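Local coordinates for protein immunomodulatory active chitinase (Trichuris suis, PDB 6G9C) that probably binds and hydrolyses chitin as a family 18 glycosyl hydrolase, and has immunomodulatory activity, at residues F139-K144 against T181-L186; W279-S282 against K286-I289; T298-L303 against G307-Y312. One frame throughout, in Å; residues are numbered along the deposited sequence. Where two conformers were deposited one is given.

Contact 1: residues F139-K144 against T181-L186; sequences FLQQNK and TSTSRL
Gln141 reaches across from the last turn of helix 126-142 to Thr181 and Thr183. Its chain bends at chi2 (-135°), which turns the amide toward the two threonines. OE1 of Gln141 passes CG2 of Thr181 at 3.8 Å. NE2 of Gln141 lies 4.1 Å from OG1 of Thr183, a contact without a hydrogen bond. The side chains of Gln141 and Thr181 run antiparallel where they pass. Beside them Leu140 meets Leu186 at an oblique angle, one methyl on another, with CD1 of Leu140 4.1 Å from CD1 of Leu186.

The next shell sets these groups in place. OG1 of Thr181 and OG1 of Thr183 are 3.0 Å apart, and Thr181 OG1 is also hydrogen-bonded to Val177 O. Phe174 of helix 160-181 packs on both Leu140 and Leu186. The helix that carries Leu140 and Gln141 ends in a Schellman motif, with Lys144 at positive phi as the C-prime residue.

The polar partners of Gln141 belong to the dimer. OE1 pairs with Thr181 OG1 of the second subunit. In a separate bond, Thr181 O accepts from Gln141 NE2 of the second subunit.

The chemistry is thus divided. Within the chain the helix end and the loop after the next helix meet by van der Waals contact alone, with no hydrogen bond between the two segments. OE1 of Gln141 is used at the subunit interface, and the leucines supply a buried apolar base.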
ATOM      1  N   PHE A 139      -7.538  14.919  -3.867  1.00 35.72           N
ATOM      2  CA  PHE A 139      -6.200  14.589  -4.353  1.00 37.37           C
ATOM      3  C   PHE A 139      -5.474  13.674  -3.380  1.00 31.99           C
ATOM      4  O   PHE A 139      -4.786  12.736  -3.797  1.00 36.32           O
ATOM      5  CB  PHE A 139      -5.391  15.871  -4.580  1.00 30.50           C
ATOM      6  CG  PHE A 139      -4.140  15.668  -5.390  1.00 32.84           C
ATOM      7  CD1 PHE A 139      -4.190  15.640  -6.775  1.00 39.49           C
ATOM      8  CD2 PHE A 139      -2.906  15.513  -4.762  1.00 34.50           C
ATOM      9  CE1 PHE A 139      -3.026  15.461  -7.527  1.00 37.94           C
ATOM     10  CE2 PHE A 139      -1.736  15.329  -5.505  1.00 35.31           C
ATOM     11  CZ  PHE A 139      -1.794  15.302  -6.885  1.00 36.79           C
ATOM     12  N   LEU A 140      -5.616  13.937  -2.077  1.00 32.12           N
ATOM     13  CA  LEU A 140      -4.954  13.119  -1.067  1.00 33.49           C
ATOM     14  C   LEU A 140      -5.452  11.681  -1.117  1.00 39.64           C
ATOM     15  O   LEU A 140      -4.651  10.737  -1.154  1.00 33.57           O
ATOM     16  CB  LEU A 140      -5.177  13.714   0.325  1.00 31.54           C
ATOM     17  CG  LEU A 140      -4.452  15.032   0.646  1.00 32.28           C
ATOM     18  CD1 LEU A 140      -4.964  15.617   1.963  1.00 28.19           C
ATOM     19  CD2 LEU A 140      -2.916  14.870   0.649  1.00 32.87           C
ATOM     20  N   GLN A 141      -6.778  11.495  -1.126  1.00 36.44           N
ATOM     21  CA  GLN A 141      -7.325  10.142  -1.082  1.00 42.94           C
ATOM     22  C   GLN A 141      -7.115   9.411  -2.403  1.00 41.53           C
ATOM     23  O   GLN A 141      -6.853   8.202  -2.406  1.00 39.27           O
ATOM     24  CB  GLN A 141      -8.813  10.162  -0.709  1.00 48.32           C
ATOM     25  CG  GLN A 141      -9.081  10.575   0.742  1.00 58.16           C
ATOM     26  CD  GLN A 141     -10.117   9.687   1.446  1.00 69.72           C
ATOM     27  OE1 GLN A 141     -11.171   9.378   0.891  1.00 73.69           O
ATOM     28  NE2 GLN A 141      -9.820   9.295   2.684  1.00 66.06           N
ATOM     29  N   GLN A 142      -7.216  10.120  -3.536  1.00 36.10           N
ATOM     30  CA  GLN A 142      -6.984   9.472  -4.824  1.00 38.08           C
ATOM     31  C   GLN A 142      -5.570   8.909  -4.908  1.00 38.56           C
ATOM     32  O   GLN A 142      -5.347   7.887  -5.564  1.00 39.60           O
ATOM     33  CB  GLN A 142      -7.218  10.449  -5.979  1.00 41.31           C
ATOM     34  CG  GLN A 142      -8.692  10.812  -6.234  1.00 46.98           C
ATOM     35  CD  GLN A 142      -8.872  12.086  -7.070  1.00 48.79           C
ATOM     36  OE1 GLN A 142      -7.923  12.841  -7.313  1.00 45.92           O
ATOM     37  NE2 GLN A 142     -10.105  12.333  -7.499  1.00 53.15           N
ATOM     38  N   ASN A 143      -4.611   9.541  -4.236  1.00 32.52           N
ATOM     39  CA  ASN A 143      -3.211   9.183  -4.384  1.00 34.32           C
ATOM     40  C   ASN A 143      -2.649   8.498  -3.146  1.00 35.75           C
ATOM     41  O   ASN A 143      -1.425   8.290  -3.055  1.00 34.74           O
ATOM     42  CB  ASN A 143      -2.405  10.428  -4.767  1.00 34.18           C
ATOM     43  CG  ASN A 143      -2.725  10.894  -6.186  1.00 39.75           C
ATOM     44  OD1 ASN A 143      -2.339  10.247  -7.160  1.00 37.37           O
ATOM     45  ND2 ASN A 143      -3.465  11.991  -6.305  1.00 39.79           N
ATOM     46  N   LYS A 144      -3.526   8.107  -2.212  1.00 33.25           N
ATOM     47  CA  LYS A 144      -3.197   7.219  -1.096  1.00 37.68           C
ATOM     48  C   LYS A 144      -2.297   7.885  -0.063  1.00 37.07           C
ATOM     49  O   LYS A 144      -1.542   7.202   0.629  1.00 34.04           O
ATOM     50  CB  LYS A 144      -2.544   5.914  -1.588  1.00 35.87           C
ATOM     51  CG  LYS A 144      -3.303   5.208  -2.700  1.00 44.02           C
ATOM     52  CD  LYS A 144      -4.673   4.774  -2.243  1.00 49.36           C
ATOM     53  CE  LYS A 144      -5.024   3.407  -2.820  1.00 59.44           C
ATOM     54  NZ  LYS A 144      -4.930   3.382  -4.304  1.00 61.78           N
ATOM     55  N   THR A 181     -15.874   7.968   5.049  1.00 39.18           N
ATOM     56  CA  THR A 181     -15.236   6.840   4.379  1.00 46.96           C
ATOM     57  C   THR A 181     -14.837   5.715   5.326  1.00 47.36           C
ATOM     58  O   THR A 181     -14.213   4.747   4.879  1.00 48.63           O
ATOM     59  CB  THR A 181     -14.000   7.312   3.608  1.00 40.14           C
ATOM     60  OG1 THR A 181     -13.072   7.923   4.509  1.00 36.88           O
ATOM     61  CG2 THR A 181     -14.387   8.303   2.532  1.00 42.86           C
ATOM     62  N   SER A 182     -15.179   5.818   6.609  1.00 40.69           N
ATOM     63  CA  SER A 182     -14.820   4.827   7.628  1.00 40.38           C
ATOM     64  C   SER A 182     -13.316   4.558   7.652  1.00 48.16           C
ATOM     65  O   SER A 182     -12.862   3.409   7.674  1.00 49.94           O
ATOM     66  CB  SER A 182     -15.606   3.534   7.425  1.00 36.79           C
ATOM     67  OG  SER A 182     -16.996   3.784   7.432  1.00 46.93           O
ATOM     68  N   THR A 183     -12.531   5.634   7.660  1.00 40.46           N
ATOM     69  CA  THR A 183     -11.078   5.528   7.706  1.00 43.72           C
ATOM     70  C   THR A 183     -10.536   6.357   8.865  1.00 44.85           C
ATOM     71  O   THR A 183     -11.235   7.201   9.429  1.00 40.20           O
ATOM     72  CB  THR A 183     -10.428   5.986   6.386  1.00 49.77           C
ATOM     73  OG1 THR A 183     -10.648   7.390   6.202  1.00 50.62           O
ATOM     74  CG2 THR A 183     -11.004   5.229   5.194  1.00 42.76           C
ATOM     75  N   SER A 184      -9.280   6.091   9.227  1.00 41.06           N
ATOM     76  CA  SER A 184      -8.573   6.951  10.168  1.00 42.38           C
ATOM     77  C   SER A 184      -8.320   8.300   9.520  1.00 40.26           C
ATOM     78  O   SER A 184      -7.991   8.380   8.335  1.00 37.75           O
ATOM     79  CB  SER A 184      -7.233   6.332  10.583  1.00 42.42           C
ATOM     80  OG  SER A 184      -7.422   5.024  11.082  1.00 58.77           O
ATOM     81  N   ARG A 185      -8.458   9.367  10.294  1.00 37.28           N
ATOM     82  CA  ARG A 185      -8.380  10.674   9.662  1.00 33.22           C
ATOM     83  C   ARG A 185      -6.959  10.980   9.184  1.00 32.78           C
ATOM     84  O   ARG A 185      -5.956  10.519   9.750  1.00 33.83           O
ATOM     85  CB  ARG A 185      -8.885  11.764  10.601  1.00 38.12           C
ATOM     86  CG  ARG A 185      -7.902  12.229  11.614  1.00 39.31           C
ATOM     87  CD  ARG A 185      -8.083  13.713  11.852  1.00 37.81           C
ATOM     88  NE  ARG A 185      -7.390  14.118  13.065  1.00 42.30           N
ATOM     89  CZ  ARG A 185      -6.115  14.497  13.113  1.00 40.94           C
ATOM     90  NH1 ARG A 185      -5.374  14.549  12.011  1.00 35.49           N
ATOM     91  NH2 ARG A 185      -5.580  14.840  14.276  1.00 41.92           N
ATOM     92  N   LEU A 186      -6.896  11.750   8.106  1.00 33.29           N
ATOM     93  CA  LEU A 186      -5.637  12.223   7.566  1.00 33.16           C
ATOM     94  C   LEU A 186      -4.882  13.052   8.600  1.00 37.03           C
ATOM     95  O   LEU A 186      -5.480  13.813   9.367  1.00 32.58           O
ATOM     96  CB  LEU A 186      -5.911  13.055   6.315  1.00 35.42           C
ATOM     97  CG  LEU A 186      -6.469  12.260   5.140  1.00 36.92           C
ATOM     98  CD1 LEU A 186      -7.279  13.160   4.221  1.00 35.25           C
ATOM     99  CD2 LEU A 186      -5.295  11.632   4.396  1.00 33.27           C
TER

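Contact 2: residues W279-S282 against K286-I289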
ATOM      1  N   TRP A 279      29.309  31.177   0.360  1.00 30.95           N
ATOM      2  CA  TRP A 279      29.719  32.487  -0.124  1.00 34.15           C
ATOM      3  C   TRP A 279      31.011  32.369  -0.927  1.00 36.52           C
ATOM      4  O   TRP A 279      31.778  31.413  -0.779  1.00 33.71           O
ATOM      5  CB  TRP A 279      29.983  33.453   1.030  1.00 28.80           C
ATOM      6  CG  TRP A 279      28.785  33.872   1.848  1.00 32.83           C
ATOM      7  CD1 TRP A 279      28.107  35.059   1.768  1.00 36.38           C
ATOM      8  CD2 TRP A 279      28.173  33.131   2.913  1.00 31.86           C
ATOM      9  NE1 TRP A 279      27.096  35.092   2.705  1.00 32.18           N
ATOM     10  CE2 TRP A 279      27.122  33.922   3.423  1.00 29.74           C
ATOM     11  CE3 TRP A 279      28.413  31.876   3.484  1.00 34.28           C
ATOM     12  CZ2 TRP A 279      26.310  33.496   4.468  1.00 32.67           C
ATOM     13  CZ3 TRP A 279      27.605  31.456   4.524  1.00 29.57           C
ATOM     14  CH2 TRP A 279      26.557  32.266   4.997  1.00 29.41           C
ATOM     15  N   THR A 280      31.273  33.387  -1.752  1.00 35.77           N
ATOM     16  CA  THR A 280      32.610  33.642  -2.279  1.00 38.62           C
ATOM     17  C   THR A 280      33.216  34.756  -1.434  1.00 43.06           C
ATOM     18  O   THR A 280      32.642  35.846  -1.335  1.00 45.43           O
ATOM     19  CB  THR A 280      32.569  34.036  -3.757  1.00 37.41           C
ATOM     20  OG1 THR A 280      32.003  32.962  -4.520  1.00 40.25           O
ATOM     21  CG2 THR A 280      33.960  34.358  -4.274  1.00 41.53           C
ATOM     22  N   LEU A 281      34.345  34.467  -0.798  1.00 40.98           N
ATOM     23  CA  LEU A 281      34.965  35.424   0.106  1.00 41.09           C
ATOM     24  C   LEU A 281      35.520  36.616  -0.662  1.00 45.12           C
ATOM     25  O   LEU A 281      36.031  36.473  -1.778  1.00 43.44           O
ATOM     26  CB  LEU A 281      36.094  34.753   0.887  1.00 34.72           C
ATOM     27  CG  LEU A 281      35.685  33.593   1.796  1.00 35.42           C
ATOM     28  CD1 LEU A 281      36.916  32.845   2.259  1.00 37.27           C
ATOM     29  CD2 LEU A 281      34.903  34.128   2.984  1.00 35.60           C
ATOM     30  N   SER A 282      35.427  37.801  -0.051  1.00 43.67           N
ATOM     31  CA  SER A 282      36.110  38.964  -0.606  1.00 43.15           C
ATOM     32  C   SER A 282      37.617  38.819  -0.504  1.00 46.91           C
ATOM     33  O   SER A 282      38.347  39.324  -1.361  1.00 51.57           O
ATOM     34  CB  SER A 282      35.677  40.234   0.121  1.00 39.63           C
ATOM     35  OG  SER A 282      34.277  40.381   0.074  1.00 45.40           O
ATOM     36  N   LYS A 286      40.810  35.874   4.792  1.00 43.34           N
ATOM     37  CA  LYS A 286      39.861  36.165   5.867  1.00 37.90           C
ATOM     38  C   LYS A 286      38.773  35.106   5.779  1.00 37.96           C
ATOM     39  O   LYS A 286      37.906  35.174   4.907  1.00 37.09           O
ATOM     40  CB  LYS A 286      39.280  37.570   5.736  1.00 39.64           C
ATOM     41  CG  LYS A 286      40.251  38.689   6.083  1.00 42.70           C
ATOM     42  CD  LYS A 286      39.639  40.039   5.739  1.00 48.89           C
ATOM     43  CE  LYS A 286      40.463  41.197   6.291  1.00 54.99           C
ATOM     44  NZ  LYS A 286      39.992  42.497   5.726  1.00 61.77           N
ATOM     45  N   THR A 287      38.830  34.119   6.673  1.00 41.21           N
ATOM     46  CA  THR A 287      37.976  32.941   6.560  1.00 35.92           C
ATOM     47  C   THR A 287      37.161  32.669   7.820  1.00 37.37           C
ATOM     48  O   THR A 287      36.559  31.589   7.931  1.00 36.52           O
ATOM     49  CB  THR A 287      38.817  31.702   6.219  1.00 41.07           C
ATOM     50  OG1 THR A 287      39.653  31.383   7.338  1.00 40.06           O
ATOM     51  CG2 THR A 287      39.715  31.962   4.997  1.00 40.54           C
ATOM     52  N   ASP A 288      37.109  33.603   8.768  1.00 40.07           N
ATOM     53  CA  ASP A 288      36.305  33.379   9.963  1.00 41.19           C
ATOM     54  C   ASP A 288      34.815  33.494   9.643  1.00 36.76           C
ATOM     55  O   ASP A 288      34.409  33.999   8.593  1.00 34.45           O
ATOM     56  CB  ASP A 288      36.662  34.384  11.059  1.00 44.44           C
ATOM     57  CG  ASP A 288      38.012  34.114  11.677  1.00 57.33           C
ATOM     58  OD1 ASP A 288      38.723  33.216  11.175  1.00 60.24           O
ATOM     59  OD2 ASP A 288      38.355  34.793  12.668  1.00 65.09           O
ATOM     60  N   ILE A 289      33.995  32.997  10.574  1.00 30.86           N
ATOM     61  CA  ILE A 289      32.590  33.377  10.606  1.00 32.53           C
ATOM     62  C   ILE A 289      32.508  34.890  10.707  1.00 39.31           C
ATOM     63  O   ILE A 289      33.150  35.501  11.569  1.00 40.41           O
ATOM     64  CB  ILE A 289      31.886  32.697  11.791  1.00 37.75           C
ATOM     65  CG1 ILE A 289      31.986  31.172  11.664  1.00 35.05           C
ATOM     66  CG2 ILE A 289      30.419  33.187  11.912  1.00 39.18           C
ATOM     67  CD1 ILE A 289      31.752  30.419  12.973  1.00 34.21           C
TER
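Leu281 is the residue most buried by this contact. It points its side chain at the backbone of Lys286 and at the methyl of Thr287. Its CG stands anti to the carbonyl carbon (chi1 -62°), which carries both methyls over the other segment. Lys286 O points into the fork between CD1 and CD2 of Leu281, 3.7 Å from each. CD1 of Leu281 also touches CG2 of Thr287 at 4.0 Å, where the two side chains meet obliquely.

Lys286 takes part through its backbone. Its side chain runs extended, and no atom of it comes closer than 6.2 Å to residues 279-282. Thr287 contributes its methyl, which lies anti to the carbonyl carbon.

No hydrogen bond links the two segments. The contact is apolar on the leucine side, and a backbone oxygen faces it. Polar bonds hold each segment from other directions. Leu281 pairs through its backbone with Asn339, and Thr287 O accepts from Trp341 NE1. Trp341, on strand 340-343, also packs against the side chain of Leu281. Thr287 in turn touches Lys323 and Val336 on the two neighbouring strands.

The nearest CA atoms, those of Leu281 and Thr287, are 7.5 Å apart. The chain leaves the end of strand 268-281 and folds back with the leucine tucked into the bend. In sequence, Lys286 and Thr287 come between barrel strands 268-281 and 364-368. This position, beside short antiparallel strands, is consistent with the insertion domain that many family 18 chitinases carry between the last two strands of their barrel.

Contact 3: residues T298-L303 against G307-Y312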
ATOM      1  N   THR A 298      30.102  29.581  -5.744  1.00 34.51           N
ATOM      2  CA  THR A 298      29.912  29.034  -7.080  1.00 37.51           C
ATOM      3  C   THR A 298      29.005  27.808  -7.031  1.00 36.07           C
ATOM      4  O   THR A 298      29.094  26.994  -6.108  1.00 35.57           O
ATOM      5  CB  THR A 298      31.267  28.648  -7.679  1.00 38.28           C
ATOM      6  OG1 THR A 298      32.177  29.750  -7.569  1.00 39.77           O
ATOM      7  CG2 THR A 298      31.120  28.273  -9.144  1.00 41.15           C
ATOM      8  N   ALA A 299      28.134  27.673  -8.033  1.00 37.49           N
ATOM      9  CA  ALA A 299      27.243  26.518  -8.092  1.00 40.02           C
ATOM     10  C   ALA A 299      28.049  25.224  -8.067  1.00 40.80           C
ATOM     11  O   ALA A 299      29.137  25.140  -8.645  1.00 42.27           O
ATOM     12  CB  ALA A 299      26.376  26.577  -9.354  1.00 41.29           C
ATOM     13  N   THR A 300      27.520  24.210  -7.386  1.00 38.87           N
ATOM     14  CA  THR A 300      28.236  22.949  -7.227  1.00 40.85           C
ATOM     15  C   THR A 300      27.809  21.938  -8.294  1.00 41.70           C
ATOM     16  O   THR A 300      26.837  22.139  -9.027  1.00 40.60           O
ATOM     17  CB  THR A 300      28.032  22.380  -5.815  1.00 38.03           C
ATOM     18  OG1 THR A 300      26.637  22.292  -5.516  1.00 33.75           O
ATOM     19  CG2 THR A 300      28.683  23.290  -4.781  1.00 36.82           C
ATOM     20  N   GLU A 301      28.550  20.824  -8.355  1.00 42.09           N
ATOM     21  CA  GLU A 301      28.425  19.879  -9.465  1.00 41.07           C
ATOM     22  C   GLU A 301      27.018  19.296  -9.581  1.00 46.00           C
ATOM     23  O   GLU A 301      26.487  19.160 -10.691  1.00 43.33           O
ATOM     24  CB  GLU A 301      29.453  18.752  -9.310  1.00 44.53           C
ATOM     25  CG  GLU A 301      29.424  17.721 -10.447  1.00 55.26           C
ATOM     26  CD  GLU A 301      30.499  16.634 -10.315  1.00 64.76           C
ATOM     27  OE1 GLU A 301      31.427  16.795  -9.488  1.00 57.10           O
ATOM     28  OE2 GLU A 301      30.417  15.625 -11.055  1.00 69.04           O
ATOM     29  N   TYR A 302      26.399  18.931  -8.457  1.00 40.70           N
ATOM     30  CA  TYR A 302      25.109  18.249  -8.493  1.00 36.36           C
ATOM     31  C   TYR A 302      23.925  19.174  -8.225  1.00 40.36           C
ATOM     32  O   TYR A 302      22.925  19.101  -8.939  1.00 39.71           O
ATOM     33  CB  TYR A 302      25.105  17.081  -7.494  1.00 36.56           C
ATOM     34  CG  TYR A 302      26.149  16.016  -7.810  1.00 35.56           C
ATOM     35  CD1 TYR A 302      27.442  16.112  -7.307  1.00 35.37           C
ATOM     36  CD2 TYR A 302      25.839  14.919  -8.612  1.00 34.43           C
ATOM     37  CE1 TYR A 302      28.398  15.146  -7.595  1.00 35.62           C
ATOM     38  CE2 TYR A 302      26.800  13.937  -8.910  1.00 37.41           C
ATOM     39  CZ  TYR A 302      28.071  14.060  -8.394  1.00 35.91           C
ATOM     40  OH  TYR A 302      29.036  13.100  -8.679  1.00 36.36           O
ATOM     41  N   LEU A 303      24.010  20.062  -7.230  1.00 35.84           N
ATOM     42  CA  LEU A 303      22.867  20.927  -6.942  1.00 40.32           C
ATOM     43  C   LEU A 303      22.730  22.051  -7.961  1.00 42.46           C
ATOM     44  O   LEU A 303      21.609  22.494  -8.228  1.00 37.93           O
ATOM     45  CB  LEU A 303      22.965  21.515  -5.532  1.00 30.89           C
ATOM     46  CG  LEU A 303      22.956  20.562  -4.332  1.00 41.12           C
ATOM     47  CD1 LEU A 303      22.343  21.219  -3.117  1.00 31.64           C
ATOM     48  CD2 LEU A 303      22.253  19.258  -4.642  1.00 47.29           C
ATOM     49  N   GLY A 307      25.267  29.389  -4.038  1.00 31.79           N
ATOM     50  CA  GLY A 307      24.926  29.668  -2.666  1.00 32.53           C
ATOM     51  C   GLY A 307      24.539  28.466  -1.825  1.00 32.12           C
ATOM     52  O   GLY A 307      24.325  28.634  -0.619  1.00 29.68           O
ATOM     53  N   VAL A 308      24.415  27.267  -2.408  1.00 28.86           N
ATOM     54  CA  VAL A 308      24.024  26.080  -1.656  0.50 27.34           C
ATOM     55  C   VAL A 308      24.941  24.919  -2.029  1.00 27.69           C
ATOM     56  O   VAL A 308      25.556  24.896  -3.099  1.00 29.53           O
ATOM     57  CB  VAL A 308      22.535  25.708  -1.882  0.50 30.99           C
ATOM     58  CG1 VAL A 308      22.251  25.466  -3.343  0.50 36.79           C
ATOM     59  CG2 VAL A 308      22.137  24.496  -1.060  0.50 29.83           C
ATOM     60  N   ILE A 309      25.035  23.949  -1.116  1.00 25.38           N
ATOM     61  CA  ILE A 309      25.861  22.755  -1.291  1.00 27.28           C
ATOM     62  C   ILE A 309      25.187  21.636  -0.515  1.00 26.02           C
ATOM     63  O   ILE A 309      24.535  21.881   0.504  1.00 25.64           O
ATOM     64  CB  ILE A 309      27.317  22.978  -0.809  1.00 29.66           C
ATOM     65  CG1 ILE A 309      28.226  21.784  -1.178  1.00 24.71           C
ATOM     66  CG2 ILE A 309      27.361  23.195   0.714  1.00 26.51           C
ATOM     67  CD1 ILE A 309      29.750  22.100  -1.077  1.00 26.00           C
ATOM     68  N   SER A 310      25.330  20.405  -1.001  1.00 27.52           N
ATOM     69  CA  SER A 310      24.822  19.256  -0.264  1.00 30.72           C
ATOM     70  C   SER A 310      25.914  18.667   0.627  1.00 30.89           C
ATOM     71  O   SER A 310      27.106  18.866   0.400  1.00 30.07           O
ATOM     72  CB  SER A 310      24.322  18.177  -1.221  1.00 27.74           C
ATOM     73  OG  SER A 310      25.436  17.579  -1.883  1.00 29.65           O
ATOM     74  N   TYR A 311      25.491  17.910   1.644  1.00 25.99           N
ATOM     75  CA  TYR A 311      26.473  17.247   2.493  1.00 28.86           C
ATOM     76  C   TYR A 311      27.395  16.343   1.679  1.00 30.74           C
ATOM     77  O   TYR A 311      28.616  16.319   1.899  1.00 28.28           O
ATOM     78  CB  TYR A 311      25.785  16.448   3.605  1.00 25.83           C
ATOM     79  CG  TYR A 311      26.786  15.664   4.407  1.00 27.26           C
ATOM     80  CD1 TYR A 311      27.720  16.308   5.202  1.00 27.45           C
ATOM     81  CD2 TYR A 311      26.839  14.277   4.338  1.00 28.70           C
ATOM     82  CE1 TYR A 311      28.688  15.585   5.916  1.00 28.45           C
ATOM     83  CE2 TYR A 311      27.783  13.565   5.046  1.00 30.08           C
ATOM     84  CZ  TYR A 311      28.698  14.222   5.842  1.00 31.06           C
ATOM     85  OH  TYR A 311      29.648  13.513   6.557  1.00 37.28           O
ATOM     86  N   TYR A 312      26.848  15.585   0.728  1.00 27.76           N
ATOM     87  CA  TYR A 312      27.743  14.698  -0.011  1.00 28.82           C
ATOM     88  C   TYR A 312      28.708  15.488  -0.898  1.00 29.63           C
ATOM     89  O   TYR A 312      29.820  15.021  -1.174  1.00 30.30           O
ATOM     90  CB  TYR A 312      26.937  13.663  -0.810  1.00 32.89           C
ATOM     91  CG  TYR A 312      26.034  14.173  -1.920  1.00 31.56           C
ATOM     92  CD1 TYR A 312      26.546  14.478  -3.185  1.00 31.11           C
ATOM     93  CD2 TYR A 312      24.652  14.294  -1.724  1.00 31.11           C
ATOM     94  CE1 TYR A 312      25.711  14.914  -4.215  1.00 35.20           C
ATOM     95  CE2 TYR A 312      23.817  14.728  -2.748  1.00 29.15           C
ATOM     96  CZ  TYR A 312      24.347  15.036  -3.988  1.00 32.82           C
ATOM     97  OH  TYR A 312      23.514  15.472  -5.011  1.00 29.19           O
TER
HETATM   98  O   HOH W   1      27.341  26.959  -4.062  1.00 31.00           O
HETATM   99  O   HOH W   2      25.063  24.418  -5.927  1.00 34.06           O
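Leu303 turns CG anti to its carbonyl carbon (chi1 -62°), and this brings CD1 against the backbone at Ile309 and Ser310 and CD2 toward Tyr312. Tyr312 has the other setting, with CG between the backbone N and the carbonyl carbon (chi1 64°). Its ring is thereby swung back toward Tyr302 and Leu303.

CD1 of Leu303 sits 3.7 Å from Ser310 N and, in one of the two conformers of Val308, also touches CG2 of that residue. CD2 of Leu303 lies 4.0 Å from OH of Tyr312, so the leucine fills the angle between strand 308-310 and the start of helix 311-319. The two tyrosines form an edge-to-face pair. The edge of Tyr312 is turned to the face of Tyr302, with centroids 5.5 Å apart and planes at 73°. OH of Tyr312 also comes within 3.4 Å of CB of Tyr302. Over the other part of the contact, CG2 of Thr300 rests on CG1 of Ile309 at 3.9 Å, the side chains crossing at about a right angle.

No direct hydrogen bond joins the segments. Water 2 bridges them instead: it accepts from Thr300 N at 2.9 Å and donates to Val308 O at 2.9 Å. Water 1 stands near Thr298 O and Val308 O and accepts a weak bond from Gly307 N.

Glu313 gathers both segments. OE1 of Glu313 bonds to Thr300 OG1 and Ser310 N, and OE2 to the backbone N of Tyr302 and Leu303. Ser310 is the N-cap of helix 311-319, and its OG bonds forward to a backbone N just beyond residue 312. Together with the Glu313 bond to Ser310 N, this is consistent with a capping box at a strand-to-helix junction. The junction follows barrel strand 268-281, with which strand 308-310 pairs antiparallel.

How the contacts relate
From the N terminus, contact 1 comes first. It closes a loop of 36 residues that holds strand 147-151 and most of helix 160-181, and so ties the ends of two successive barrel helices near the dimer interface. Contact 2 follows far along the chain and closes a short turn after strand 268-281. Contact 3 closes the turn before strand 308-310, tying the preceding loop to that strand and helix 311-319. The three lie in series, and none nests in or crosses another. Contacts 2 and 3 are neighbours, with centres about 17 Å apart, and touch through Thr280 and Thr298. Contact 1 lies across the chain's centre from both, its centre about 50 Å from that of contact 2.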